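Local coordinates for 2,3-dihydroxybenzoate-AMP ligase (Bacillus subtilis, PDB 1MDB), which belongs to the ANL superfamily of AMP-binding enzymes, pairing a large N-terminal part with a small C-terminal domain, at residues E14-N19 and R384-I389; I42-T45 and H50-Y53; V79-N84 and F135-L140; V285-A290 and A315-A320; R471-I476 and E527-K532. One frame throughout, in Å; residues are numbered along the deposited sequence.

In the fold
Contact 1 joins the N-terminal helix 10-18 to the turn after strand 379-384, so it closes a loop of 364 residues, and contacts 2, 3 and 4 all fall within that span, one after another and without crossing. The first of these is contact 2, a hairpin at the edge of the nine-stranded sheet. Contact 3 then ties strand 77-80 of a second sheet to the start of helix 137-147, and contact 4 brings together two helical connections of the nine-stranded sheet. Contact 5 opens only after contact 1 has closed; it packs helix 522-534 on the C-terminal sheet, with its centre about 43 Å from that of contact 1.

Contact 1 (E14-N19 and R384-I389); sequences ETYRKN and RGPYTI
Tyr16 lays one face of its ring on Pro386, the second residue of a type I beta turn that runs from Gly385 to Thr388, so the contact is a helix side chain seated on a turn. The backbone angles of Pro386 are those that a type I turn asks of its second position, and the locked ring presents CA, CB and CG to the tyrosine as one rigid apolar surface. Pro386 CA makes a CH-pi contact over the ring, 3.9 Å from the centroid of Tyr16 and displaced toward the rim. On the other flank of the same face, Pro386 CG reaches to 3.6 Å from Tyr16 CE2. With CG of Tyr16 anti to its carbonyl carbon (chi1 -67°), the ring leaves helix 10-18 in the direction of the turn, and the two side chains meet at about a right angle.

Gly385 contributes through its backbone: its C atom lies 3.4 Å from Tyr16 OH, obliquely to the ring. Two indole N-H groups hold the turn from outside, Trp8 NE1 bonding to Gly385 O and Trp22 NE1 to Pro386 O, while the Trp22 ring also meets that of Tyr16 at about 50°. Tyr209 of helix 204-218 packs on Pro386 as well. The N-terminal helix is thus joined to the loop beyond strand 379-384 chiefly by apolar burial. No direct hydrogen bond links the two segments; instead a water in the plane of the Tyr16 ring stands 3.1 Å from Tyr16 OH and donates a weak bond to Gly385 O at 3.0 Å.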
# COMPACT_ATOMS: atom_id res chain seq x y z
N GLU A 14 18.31 -21.33 -0.71
CA GLU A 14 19.12 -21.94 0.34
C GLU A 14 19.85 -20.87 1.14
O GLU A 14 19.83 -20.88 2.37
CB GLU A 14 20.14 -22.90 -0.26
CG GLU A 14 19.55 -24.19 -0.78
CD GLU A 14 20.36 -25.41 -0.37
OE1 GLU A 14 21.59 -25.42 -0.63
OE2 GLU A 14 19.77 -26.35 0.21
N THR A 15 20.50 -19.95 0.43
CA THR A 15 21.22 -18.87 1.09
C THR A 15 20.31 -18.20 2.12
O THR A 15 20.68 -18.04 3.28
CB THR A 15 21.69 -17.80 0.06
OG1 THR A 15 22.43 -18.43 -1.00
CG2 THR A 15 22.56 -16.76 0.73
N TYR A 16 19.10 -17.85 1.68
CA TYR A 16 18.11 -17.18 2.53
C TYR A 16 17.64 -18.01 3.72
O TYR A 16 17.46 -17.48 4.81
CB TYR A 16 16.90 -16.78 1.68
CG TYR A 16 17.19 -15.71 0.66
CD1 TYR A 16 16.43 -15.59 -0.50
CD2 TYR A 16 18.24 -14.80 0.85
CE1 TYR A 16 16.69 -14.60 -1.44
CE2 TYR A 16 18.51 -13.81 -0.07
CZ TYR A 16 17.74 -13.71 -1.22
OH TYR A 16 18.01 -12.73 -2.15
N ARG A 17 17.44 -19.31 3.50
CA ARG A 17 17.00 -20.19 4.58
C ARG A 17 18.16 -20.48 5.52
O ARG A 17 17.95 -20.84 6.68
CB ARG A 17 16.44 -21.50 4.00
CG ARG A 17 15.35 -21.30 2.97
CD ARG A 17 14.67 -22.60 2.58
NE ARG A 17 13.80 -22.41 1.41
CZ ARG A 17 12.86 -23.26 1.03
NH1 ARG A 17 12.63 -24.37 1.72
NH2 ARG A 17 12.13 -23.00 -0.05
N LYS A 18 19.38 -20.31 5.02
CA LYS A 18 20.58 -20.55 5.80
C LYS A 18 20.93 -19.35 6.69
O LYS A 18 21.28 -19.52 7.85
CB LYS A 18 21.76 -20.87 4.88
CG LYS A 18 21.62 -22.21 4.17
CD LYS A 18 22.56 -22.32 2.98
CE LYS A 18 22.26 -23.58 2.16
NZ LYS A 18 22.94 -23.57 0.82
N ASN A 19 20.82 -18.14 6.14
CA ASN A 19 21.13 -16.95 6.93
C ASN A 19 19.97 -16.57 7.83
O ASN A 19 20.00 -15.55 8.51
CB ASN A 19 21.50 -15.77 6.02
CG ASN A 19 20.40 -15.43 5.03
OD1 ASN A 19 19.24 -15.32 5.40
ND2 ASN A 19 20.77 -15.26 3.77
N ARG A 384 16.27 -6.41 -6.14
CA ARG A 384 16.26 -7.87 -6.00
C ARG A 384 16.57 -8.25 -4.56
O ARG A 384 17.45 -7.67 -3.93
CB ARG A 384 17.32 -8.43 -6.96
CG ARG A 384 17.53 -9.92 -6.96
CD ARG A 384 18.13 -10.33 -8.31
NE ARG A 384 19.10 -11.42 -8.22
CZ ARG A 384 20.42 -11.24 -8.08
NH1 ARG A 384 20.94 -10.02 -7.98
NH2 ARG A 384 21.22 -12.30 -8.04
N GLY A 385 15.83 -9.23 -4.02
CA GLY A 385 16.06 -9.61 -2.64
C GLY A 385 15.21 -10.75 -2.09
O GLY A 385 14.47 -11.40 -2.82
N PRO A 386 15.32 -11.00 -0.77
CA PRO A 386 14.63 -12.04 0.01
C PRO A 386 13.10 -11.97 0.03
O PRO A 386 12.43 -12.99 0.20
CB PRO A 386 15.18 -11.85 1.43
CG PRO A 386 16.48 -11.17 1.22
CD PRO A 386 16.18 -10.19 0.11
N TYR A 387 12.56 -10.76 -0.12
CA TYR A 387 11.11 -10.59 -0.10
C TYR A 387 10.58 -9.83 -1.31
O TYR A 387 9.55 -9.16 -1.24
CB TYR A 387 10.70 -9.90 1.21
CG TYR A 387 11.28 -8.51 1.35
CD1 TYR A 387 10.54 -7.39 0.99
CD2 TYR A 387 12.59 -8.31 1.81
CE1 TYR A 387 11.08 -6.11 1.06
CE2 TYR A 387 13.14 -7.03 1.88
CZ TYR A 387 12.38 -5.94 1.50
OH TYR A 387 12.91 -4.67 1.55
N THR A 388 11.31 -9.93 -2.43
CA THR A 388 10.92 -9.31 -3.68
C THR A 388 10.65 -10.47 -4.63
O THR A 388 11.51 -11.31 -4.85
CB THR A 388 12.05 -8.43 -4.26
OG1 THR A 388 12.27 -7.31 -3.38
CG2 THR A 388 11.69 -7.92 -5.65
N ILE A 389 9.44 -10.52 -5.18
CA ILE A 389 9.05 -11.60 -6.09
C ILE A 389 9.95 -11.69 -7.31
O ILE A 389 10.65 -10.75 -7.65
CB ILE A 389 7.59 -11.42 -6.59
CG1 ILE A 389 7.51 -10.22 -7.54
CG2 ILE A 389 6.64 -11.23 -5.40
CD1 ILE A 389 6.11 -9.93 -8.07
O HOH W 1 16.31 -12.78 -4.76

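Contact 2 (I42-T45 and H50-Y53); sequences IAIT and HWSY
Thr45 and His50 share nearly the same first torsion (chi1 -68° and -56°), which places Thr45 OG1 and the imidazole of His50 each anti to its own carbonyl carbon, side by side and pointing the same way. Thr45 OG1 then meets His50 ND1 at 3.0 Å at the edge of the imidazole and in its plane, a hydrogen bond in which either atom could be the donor. The methyl CG2 of Thr45 lies against the same part of the ring.

Strands 42-46 and 49-52 form an antiparallel beta hairpin interrupted by a classic beta bulge. Ala43 and Ile44 both face Trp51, and Trp51 O is gripped by two amides, Ala43 N at 2.7 Å and Ile44 N at 3.2 Å. The return bond, from Trp51 N to Ile44 O, is 2.9 Å long. The extra residue turns Ala43 CB toward Tyr53, over whose ring it sits in a CH-pi contact 3.6 Å from the centroid. At the hydrogen-bonded pair, the side chains of Ile44 and Trp51 lie side by side, with Ile44 CD1 4.1 Å from Trp51 CE3, whereas Ile42 CG2 leans on His50 CB.

Ser52 is the N-cap of helix 53-70, its OG bonding to Glu55 N, and Tyr53 OH is held by Gly251 O. Strand 49-52 is an outermost strand of the nine-stranded sheet. Strand 42-46 separates it from the parallel strand 252-255, whose Arg252 also bonds to Thr45 OG1, and helix 86-98 covers Ile44 and Trp51.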
# COMPACT_ATOMS: atom_id res chain seq x y z
N ILE A 42 -4.87 -7.55 24.02
CA ILE A 42 -5.80 -7.11 23.00
C ILE A 42 -4.98 -6.94 21.71
O ILE A 42 -3.97 -6.23 21.69
CB ILE A 42 -6.44 -5.78 23.40
CG1 ILE A 42 -7.16 -5.96 24.74
CG2 ILE A 42 -7.42 -5.31 22.33
CD1 ILE A 42 -8.22 -7.06 24.74
N ALA A 43 -5.39 -7.64 20.65
CA ALA A 43 -4.69 -7.58 19.37
C ALA A 43 -5.36 -6.61 18.42
O ALA A 43 -4.69 -5.91 17.66
CB ALA A 43 -4.65 -8.97 18.73
N ILE A 44 -6.69 -6.56 18.49
CA ILE A 44 -7.46 -5.70 17.62
C ILE A 44 -8.55 -4.93 18.34
O ILE A 44 -9.27 -5.48 19.17
CB ILE A 44 -8.14 -6.54 16.53
CG1 ILE A 44 -7.09 -7.35 15.77
CG2 ILE A 44 -8.97 -5.65 15.63
CD1 ILE A 44 -7.68 -8.50 14.98
N THR A 45 -8.66 -3.65 18.01
CA THR A 45 -9.68 -2.79 18.60
C THR A 45 -10.48 -2.16 17.48
O THR A 45 -9.92 -1.66 16.50
CB THR A 45 -9.05 -1.69 19.44
OG1 THR A 45 -8.44 -2.27 20.60
CG2 THR A 45 -10.11 -0.68 19.87
N HIS A 50 -13.16 -5.49 21.14
CA HIS A 50 -11.74 -5.84 21.25
C HIS A 50 -11.60 -7.35 21.03
O HIS A 50 -12.53 -8.11 21.30
CB HIS A 50 -11.22 -5.49 22.65
CG HIS A 50 -11.43 -4.06 23.04
ND1 HIS A 50 -10.63 -3.04 22.56
CD2 HIS A 50 -12.33 -3.48 23.86
CE1 HIS A 50 -11.04 -1.89 23.08
NE2 HIS A 50 -12.07 -2.13 23.87
N TRP A 51 -10.44 -7.78 20.55
CA TRP A 51 -10.16 -9.20 20.32
C TRP A 51 -8.77 -9.51 20.84
O TRP A 51 -7.79 -8.90 20.42
CB TRP A 51 -10.20 -9.54 18.82
CG TRP A 51 -11.55 -9.88 18.27
CD1 TRP A 51 -12.75 -9.77 18.90
CD2 TRP A 51 -11.85 -10.35 16.94
NE1 TRP A 51 -13.77 -10.12 18.06
CE2 TRP A 51 -13.25 -10.49 16.85
CE3 TRP A 51 -11.06 -10.66 15.82
CZ2 TRP A 51 -13.89 -10.92 15.68
CZ3 TRP A 51 -11.69 -11.09 14.66
CH2 TRP A 51 -13.09 -11.22 14.60
N SER A 52 -8.69 -10.47 21.75
CA SER A 52 -7.41 -10.88 22.30
C SER A 52 -6.73 -11.77 21.27
O SER A 52 -7.38 -12.25 20.35
CB SER A 52 -7.62 -11.68 23.58
OG SER A 52 -8.41 -12.83 23.31
N TYR A 53 -5.44 -12.00 21.45
CA TYR A 53 -4.69 -12.85 20.54
C TYR A 53 -5.23 -14.27 20.56
O TYR A 53 -5.30 -14.93 19.52
CB TYR A 53 -3.20 -12.87 20.92
CG TYR A 53 -2.40 -11.69 20.38
CD1 TYR A 53 -2.45 -10.44 21.00
CD2 TYR A 53 -1.61 -11.83 19.24
CE1 TYR A 53 -1.72 -9.36 20.50
CE2 TYR A 53 -0.88 -10.75 18.72
CZ TYR A 53 -0.94 -9.52 19.36
OH TYR A 53 -0.24 -8.45 18.84

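Contact 3 (V79-N84 and F135-L140)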
# COMPACT_ATOMS: atom_id res chain seq x y z
N VAL A 79 -11.04 -14.34 -3.08
CA VAL A 79 -11.02 -12.89 -3.18
C VAL A 79 -11.63 -12.32 -1.92
O VAL A 79 -12.81 -12.56 -1.62
CB VAL A 79 -11.79 -12.39 -4.41
CG1 VAL A 79 -11.64 -10.87 -4.54
CG2 VAL A 79 -11.28 -13.08 -5.66
N VAL A 80 -10.82 -11.58 -1.17
CA VAL A 80 -11.26 -10.94 0.07
C VAL A 80 -11.34 -9.43 -0.17
O VAL A 80 -10.36 -8.79 -0.56
CB VAL A 80 -10.26 -11.22 1.24
CG1 VAL A 80 -10.82 -10.68 2.56
CG2 VAL A 80 -9.98 -12.72 1.37
N GLN A 81 -12.51 -8.86 0.03
CA GLN A 81 -12.70 -7.42 -0.16
C GLN A 81 -13.43 -6.84 1.05
O GLN A 81 -14.61 -6.49 0.97
CB GLN A 81 -13.48 -7.14 -1.45
CG GLN A 81 -13.79 -5.66 -1.69
CD GLN A 81 -14.60 -5.43 -2.95
OE1 GLN A 81 -15.47 -6.23 -3.29
NE2 GLN A 81 -14.34 -4.32 -3.63
N LEU A 82 -12.72 -6.74 2.17
CA LEU A 82 -13.30 -6.23 3.42
C LEU A 82 -12.73 -4.89 3.83
O LEU A 82 -11.59 -4.56 3.51
CB LEU A 82 -13.06 -7.24 4.55
CG LEU A 82 -13.75 -8.59 4.40
CD1 LEU A 82 -13.30 -9.52 5.51
CD2 LEU A 82 -15.27 -8.40 4.41
N PRO A 83 -13.51 -4.10 4.57
CA PRO A 83 -13.04 -2.78 5.02
C PRO A 83 -12.14 -3.02 6.21
O PRO A 83 -11.69 -4.14 6.46
CB PRO A 83 -14.33 -2.05 5.42
CG PRO A 83 -15.49 -3.04 5.08
CD PRO A 83 -14.85 -4.39 5.10
N ASN A 84 -11.90 -1.97 6.98
CA ASN A 84 -11.06 -2.12 8.16
C ASN A 84 -11.93 -2.62 9.32
O ASN A 84 -12.34 -1.83 10.18
CB ASN A 84 -10.41 -0.78 8.51
CG ASN A 84 -9.29 -0.40 7.54
OD1 ASN A 84 -9.15 -0.99 6.47
ND2 ASN A 84 -8.51 0.61 7.92
N PHE A 135 -21.86 1.96 0.65
CA PHE A 135 -21.97 1.06 -0.50
C PHE A 135 -22.40 -0.34 -0.07
O PHE A 135 -21.83 -0.93 0.85
CB PHE A 135 -20.64 0.97 -1.25
CG PHE A 135 -20.71 0.16 -2.51
CD1 PHE A 135 -21.37 0.65 -3.64
CD2 PHE A 135 -20.15 -1.12 -2.56
CE1 PHE A 135 -21.46 -0.12 -4.80
CE2 PHE A 135 -20.23 -1.89 -3.71
CZ PHE A 135 -20.89 -1.40 -4.83
N ASP A 136 -23.41 -0.87 -0.74
CA ASP A 136 -23.93 -2.21 -0.45
C ASP A 136 -23.17 -3.20 -1.34
O ASP A 136 -23.37 -3.25 -2.55
CB ASP A 136 -25.43 -2.27 -0.77
CG ASP A 136 -26.04 -3.61 -0.41
OD1 ASP A 136 -25.44 -4.65 -0.77
OD2 ASP A 136 -27.12 -3.62 0.23
N TYR A 137 -22.28 -3.98 -0.73
CA TYR A 137 -21.48 -4.92 -1.50
C TYR A 137 -22.20 -6.17 -2.00
O TYR A 137 -21.66 -6.89 -2.85
CB TYR A 137 -20.21 -5.31 -0.71
CG TYR A 137 -19.23 -4.15 -0.56
CD1 TYR A 137 -19.47 -3.11 0.34
CD2 TYR A 137 -18.07 -4.09 -1.34
CE1 TYR A 137 -18.59 -2.02 0.45
CE2 TYR A 137 -17.18 -3.02 -1.24
CZ TYR A 137 -17.45 -1.99 -0.34
OH TYR A 137 -16.60 -0.92 -0.25
N ARG A 138 -23.40 -6.43 -1.50
CA ARG A 138 -24.14 -7.59 -2.00
C ARG A 138 -24.61 -7.30 -3.41
O ARG A 138 -24.75 -8.21 -4.22
CB ARG A 138 -25.36 -7.91 -1.14
CG ARG A 138 -25.13 -7.90 0.34
CD ARG A 138 -25.95 -6.77 0.89
NE ARG A 138 -26.09 -6.82 2.33
CZ ARG A 138 -26.92 -6.05 3.00
NH1 ARG A 138 -27.69 -5.17 2.36
NH2 ARG A 138 -27.01 -6.18 4.32
N SER A 139 -24.88 -6.03 -3.70
CA SER A 139 -25.33 -5.67 -5.04
C SER A 139 -24.13 -5.86 -5.96
O SER A 139 -24.29 -6.24 -7.12
CB SER A 139 -25.83 -4.21 -5.07
OG SER A 139 -24.79 -3.30 -4.79
N LEU A 140 -22.93 -5.60 -5.45
CA LEU A 140 -21.73 -5.80 -6.25
C LEU A 140 -21.61 -7.32 -6.46
O LEU A 140 -21.32 -7.79 -7.56
CB LEU A 140 -20.49 -5.27 -5.50
CG LEU A 140 -19.12 -5.61 -6.10
CD1 LEU A 140 -19.08 -5.20 -7.57
CD2 LEU A 140 -17.99 -4.93 -5.30
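Edge and face are used differently on the Tyr137 ring: the side-chain amide of Gln81 stands at its edge, and Phe135, two residues before Tyr137, occupies one face. The amide and ring planes are 78° apart, nearly perpendicular, with Gln81 CD 3.9 Å from Tyr137 CE2 and NE2 lying in the ring plane at the same distance from that carbon. Over the centre of the face, Phe135 CD2 sits 3.4 Å above the Tyr137 plane, so the phenyl ring meets its neighbour edge first.

Gln81 gets there with a fully extended chain (chi1 177°), reaching straight from the end of strand 77-80. Its OE1 also touches Leu140 CD2 at 3.5 Å, the leucine approaching from the opposite direction. No hydrogen bond crosses between the segments; the buried amide is satisfied by other residues, which would fix its rotation. OE1 bonds to Tyr126 OH, and NE2 to the carbonyl oxygens of Leu106 and His109. Tyr137 OH in turn bonds to Pro107 O.

Tyr137 directly follows Asp136, the N-cap of helix 137-147, and Ser139 OG bonds back to Asp136 O at 2.7 Å, securing the helix start. Strand 77-80 runs parallel to and between strands 101-104 and 125-132. Helix 111-120 touches Gln81 through Ile114 and Leu140 through Ser111, so the contact joins the strand end to helices 111-120 and 137-147.

Contact 4 (V285-A290 and A315-A320)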
# COMPACT_ATOMS: atom_id res chain seq x y z
N VAL A 285 -4.28 16.71 4.33
CA VAL A 285 -5.55 16.91 5.02
C VAL A 285 -5.36 16.83 6.54
O VAL A 285 -5.95 17.60 7.29
CB VAL A 285 -6.61 15.85 4.59
CG1 VAL A 285 -7.90 16.03 5.40
CG2 VAL A 285 -6.91 15.99 3.11
N TRP A 286 -4.52 15.89 6.98
CA TRP A 286 -4.27 15.73 8.41
C TRP A 286 -3.57 16.94 9.01
O TRP A 286 -3.89 17.36 10.12
CB TRP A 286 -3.44 14.46 8.66
CG TRP A 286 -4.28 13.21 8.74
CD1 TRP A 286 -5.32 12.87 7.92
CD2 TRP A 286 -4.14 12.14 9.68
NE1 TRP A 286 -5.84 11.65 8.30
CE2 TRP A 286 -5.14 11.19 9.38
CE3 TRP A 286 -3.27 11.90 10.76
CZ2 TRP A 286 -5.29 10.00 10.12
CZ3 TRP A 286 -3.42 10.72 11.49
CH2 TRP A 286 -4.42 9.79 11.16
N MET A 287 -2.61 17.50 8.26
CA MET A 287 -1.89 18.67 8.74
C MET A 287 -2.83 19.87 8.86
O MET A 287 -2.76 20.60 9.84
CB MET A 287 -0.70 18.98 7.82
CG MET A 287 0.35 17.88 7.82
SD MET A 287 1.97 18.39 7.21
CE MET A 287 2.80 18.70 8.73
N ASP A 288 -3.72 20.06 7.88
CA ASP A 288 -4.66 21.18 7.98
C ASP A 288 -5.54 20.96 9.20
O ASP A 288 -5.71 21.86 10.03
CB ASP A 288 -5.59 21.26 6.76
CG ASP A 288 -4.90 21.78 5.52
OD1 ASP A 288 -5.59 22.01 4.51
OD2 ASP A 288 -3.66 21.97 5.55
N ALA A 289 -6.09 19.76 9.31
CA ALA A 289 -6.97 19.42 10.41
C ALA A 289 -6.29 19.57 11.76
O ALA A 289 -6.87 20.12 12.69
CB ALA A 289 -7.48 18.00 10.23
N ALA A 290 -5.05 19.10 11.88
CA ALA A 290 -4.33 19.18 13.14
C ALA A 290 -4.18 20.61 13.66
O ALA A 290 -3.88 20.82 14.84
CB ALA A 290 -2.97 18.52 13.01
N ALA A 315 6.91 17.59 4.36
CA ALA A 315 7.55 16.71 5.32
C ALA A 315 8.15 17.47 6.52
O ALA A 315 7.92 17.10 7.67
CB ALA A 315 8.62 15.89 4.62
N ARG A 316 8.90 18.53 6.23
CA ARG A 316 9.55 19.34 7.26
C ARG A 316 8.60 19.85 8.34
O ARG A 316 9.03 20.21 9.43
CB ARG A 316 10.23 20.56 6.61
CG ARG A 316 9.24 21.47 5.93
CD ARG A 316 9.71 22.90 5.79
NE ARG A 316 8.56 23.78 5.63
CZ ARG A 316 8.61 25.11 5.67
NH1 ARG A 316 9.76 25.74 5.87
NH2 ARG A 316 7.49 25.81 5.54
N ARG A 317 7.31 19.90 8.03
CA ARG A 317 6.32 20.41 8.98
C ARG A 317 5.83 19.40 10.01
O ARG A 317 5.29 19.78 11.06
CB ARG A 317 5.11 20.96 8.22
CG ARG A 317 5.41 22.12 7.30
CD ARG A 317 4.18 22.44 6.48
NE ARG A 317 3.04 22.76 7.33
CZ ARG A 317 1.77 22.70 6.95
NH1 ARG A 317 1.47 22.32 5.71
NH2 ARG A 317 0.81 23.01 7.80
N VAL A 318 5.99 18.11 9.72
CA VAL A 318 5.53 17.06 10.62
C VAL A 318 5.92 17.26 12.08
O VAL A 318 5.07 17.18 12.97
CB VAL A 318 6.03 15.68 10.15
CG1 VAL A 318 5.63 14.59 11.15
CG2 VAL A 318 5.45 15.36 8.77
N LYS A 319 7.20 17.51 12.33
CA LYS A 319 7.71 17.70 13.68
C LYS A 319 6.96 18.76 14.50
O LYS A 319 6.70 18.56 15.68
CB LYS A 319 9.18 18.07 13.64
CG LYS A 319 9.80 18.31 15.00
CD LYS A 319 11.27 18.69 14.88
CE LYS A 319 12.07 17.57 14.22
NZ LYS A 319 13.50 17.96 14.00
N ALA A 320 6.62 19.87 13.85
CA ALA A 320 5.91 20.96 14.52
C ALA A 320 4.40 20.80 14.61
O ALA A 320 3.79 21.20 15.61
CB ALA A 320 6.24 22.28 13.83
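Apolar contact comes first, and Met287 supplies it with its terminal methyl. Its CE comes to 3.3 Å from Arg317 CB and, on the backbone, to 3.4 Å from Val318 N. That amide already bonds to Ala315 O, closing the type I turn Ala315-Val318, so the methyl presses on a settled piece of backbone. Val318 adds a looser touch, with CG2 4.3 Å from Met287 CE, although its side chain leaves its backbone away from helix 280-292. Met287 stretches out from its helix and then bends at the thioether (chi3 98°), which swings CE onto the turn.

A second kind of contact involves sulfur and a flat cation. Arg317 folds back at chi3 (58°), and one face of its guanidinium comes to lie under Met287 SD, 4.2 Å from the plane and toward the rim.

The electrostatic part is indirect: Asp288 OD2 and Arg317 NH2 are 5.1 Å apart, too far for a salt bridge, though the opposite charges may attract mildly. Asp288 has its salt bridge with Arg479 through OD1, and it also touches His456 of strand 455-465.

Helix 280-292 connects parallel strands 275-278 and 302-306, and the short helices 312-315 and 318-321 connect 302-306 to 325-331. Two successive beta-alpha-beta crossovers therefore pack their helical links against each other, a layering characteristic of alpha/beta folds.

Contact 5 (R471-I476 and E527-K532)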
# COMPACT_ATOMS: atom_id res chain seq x y z
N ARG A 471 3.02 19.35 -23.14
CA ARG A 471 3.11 20.58 -22.37
C ARG A 471 2.82 20.13 -20.96
O ARG A 471 2.54 18.95 -20.73
CB ARG A 471 2.09 21.63 -22.82
CG ARG A 471 2.67 22.61 -23.82
CD ARG A 471 1.69 23.73 -24.13
NE ARG A 471 2.13 24.49 -25.28
CZ ARG A 471 2.84 25.61 -25.23
NH1 ARG A 471 3.21 26.11 -24.05
NH2 ARG A 471 3.19 26.22 -26.35
N SER A 472 2.85 21.05 -20.01
CA SER A 472 2.61 20.67 -18.62
C SER A 472 1.41 21.38 -18.01
O SER A 472 1.21 22.58 -18.21
CB SER A 472 3.84 20.99 -17.79
OG SER A 472 3.98 22.38 -17.65
N CYS A 473 0.63 20.62 -17.24
CA CYS A 473 -0.55 21.14 -16.56
C CYS A 473 -0.48 20.75 -15.10
O CYS A 473 -0.24 19.59 -14.77
CB CYS A 473 -1.82 20.53 -17.16
SG CYS A 473 -3.36 21.12 -16.41
N VAL A 474 -0.66 21.72 -14.20
CA VAL A 474 -0.64 21.42 -12.77
C VAL A 474 -2.02 21.60 -12.17
O VAL A 474 -2.64 22.66 -12.30
CB VAL A 474 0.36 22.32 -11.98
CG1 VAL A 474 -0.02 23.80 -12.09
CG2 VAL A 474 0.36 21.90 -10.52
N PHE A 475 -2.53 20.56 -11.51
CA PHE A 475 -3.83 20.67 -10.87
C PHE A 475 -3.55 21.15 -9.45
O PHE A 475 -2.75 20.58 -8.73
CB PHE A 475 -4.55 19.32 -10.86
CG PHE A 475 -5.06 18.90 -12.20
CD1 PHE A 475 -4.19 18.43 -13.18
CD2 PHE A 475 -6.42 19.00 -12.50
CE1 PHE A 475 -4.66 18.06 -14.44
CE2 PHE A 475 -6.91 18.64 -13.76
CZ PHE A 475 -6.03 18.17 -14.73
N ILE A 476 -4.21 22.23 -9.06
CA ILE A 476 -4.03 22.80 -7.74
C ILE A 476 -5.32 22.73 -6.92
O ILE A 476 -6.41 22.99 -7.43
CB ILE A 476 -3.63 24.30 -7.84
CG1 ILE A 476 -2.31 24.45 -8.60
CG2 ILE A 476 -3.56 24.91 -6.45
CD1 ILE A 476 -1.10 23.87 -7.87
N GLU A 527 -5.94 12.03 -18.17
CA GLU A 527 -7.17 11.83 -18.94
C GLU A 527 -8.06 13.05 -18.86
O GLU A 527 -8.64 13.47 -19.86
CB GLU A 527 -7.94 10.62 -18.39
CG GLU A 527 -7.31 9.27 -18.70
CD GLU A 527 -8.08 8.10 -18.08
OE1 GLU A 527 -9.33 8.16 -18.04
OE2 GLU A 527 -7.43 7.13 -17.63
N ALA A 528 -8.17 13.62 -17.67
CA ALA A 528 -9.01 14.79 -17.46
C ALA A 528 -8.51 16.01 -18.22
O ALA A 528 -9.31 16.76 -18.78
CB ALA A 528 -9.12 15.10 -15.97
N ILE A 529 -7.20 16.24 -18.25
CA ILE A 529 -6.70 17.40 -18.99
C ILE A 529 -6.78 17.10 -20.49
O ILE A 529 -7.10 17.97 -21.30
CB ILE A 529 -5.23 17.78 -18.60
CG1 ILE A 529 -4.79 19.03 -19.36
CG2 ILE A 529 -4.27 16.65 -18.92
CD1 ILE A 529 -5.56 20.28 -19.01
N SER A 530 -6.52 15.85 -20.85
CA SER A 530 -6.56 15.45 -22.25
C SER A 530 -7.97 15.61 -22.80
O SER A 530 -8.16 16.02 -23.95
CB SER A 530 -6.11 14.00 -22.39
OG SER A 530 -5.93 13.65 -23.75
N GLU A 531 -8.97 15.31 -21.96
CA GLU A 531 -10.37 15.42 -22.34
C GLU A 531 -10.78 16.88 -22.51
O GLU A 531 -11.52 17.21 -23.42
CB GLU A 531 -11.27 14.75 -21.29
CG GLU A 531 -11.21 13.23 -21.27
CD GLU A 531 -11.73 12.64 -19.96
OE1 GLU A 531 -12.79 13.10 -19.47
OE2 GLU A 531 -11.08 11.72 -19.41
N LYS A 532 -10.32 17.74 -21.60
CA LYS A 532 -10.65 19.15 -21.70
C LYS A 532 -10.11 19.71 -23.01
O LYS A 532 -10.81 20.43 -23.72
CB LYS A 532 -10.08 19.93 -20.52
CG LYS A 532 -10.75 19.62 -19.20
CD LYS A 532 -10.25 20.54 -18.10
CE LYS A 532 -10.98 20.27 -16.78
NZ LYS A 532 -10.45 21.09 -15.65
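The C-terminal domain carries a small three-stranded sheet, and here its middle strand, 469-478, receives the last helix, 522-534, through Ile529. Two alternate residues, Cys473 and Phe475, turn the same way from the strand and meet different parts of the isoleucine, the CG1-CD1 arm and the branch point CB. Cys473 SG lies 3.5 Å from Ile529 CD1, and Cys473 CB packs against CG1 at 4.0 Å. The sulfur extends away from its own backbone N (chi1 -179°). Ile529 does likewise with CG1 (chi1 -178°), reaching from the helix to the sheet.

Phe475 takes the root of the side chain instead. Its CZ stands 4.0 Å from Ile529 CB, which sits at the edge of the phenyl ring near its plane. The ring crosses Ile529 obliquely rather than stacking on it.

No hydrogen bond crosses between the segments, but Lys532, one turn further along the helix, forms a salt bridge with Glu507 of the neighbouring strand 505-508. Val474 and Ile476 point the other way and touch Leu449 of helix 442-449. With helix 522-534 on one face of the sheet and helix 442-449 touching the other, the contact forms part of the compact alpha/beta core of an AMP-binding C-terminal domain.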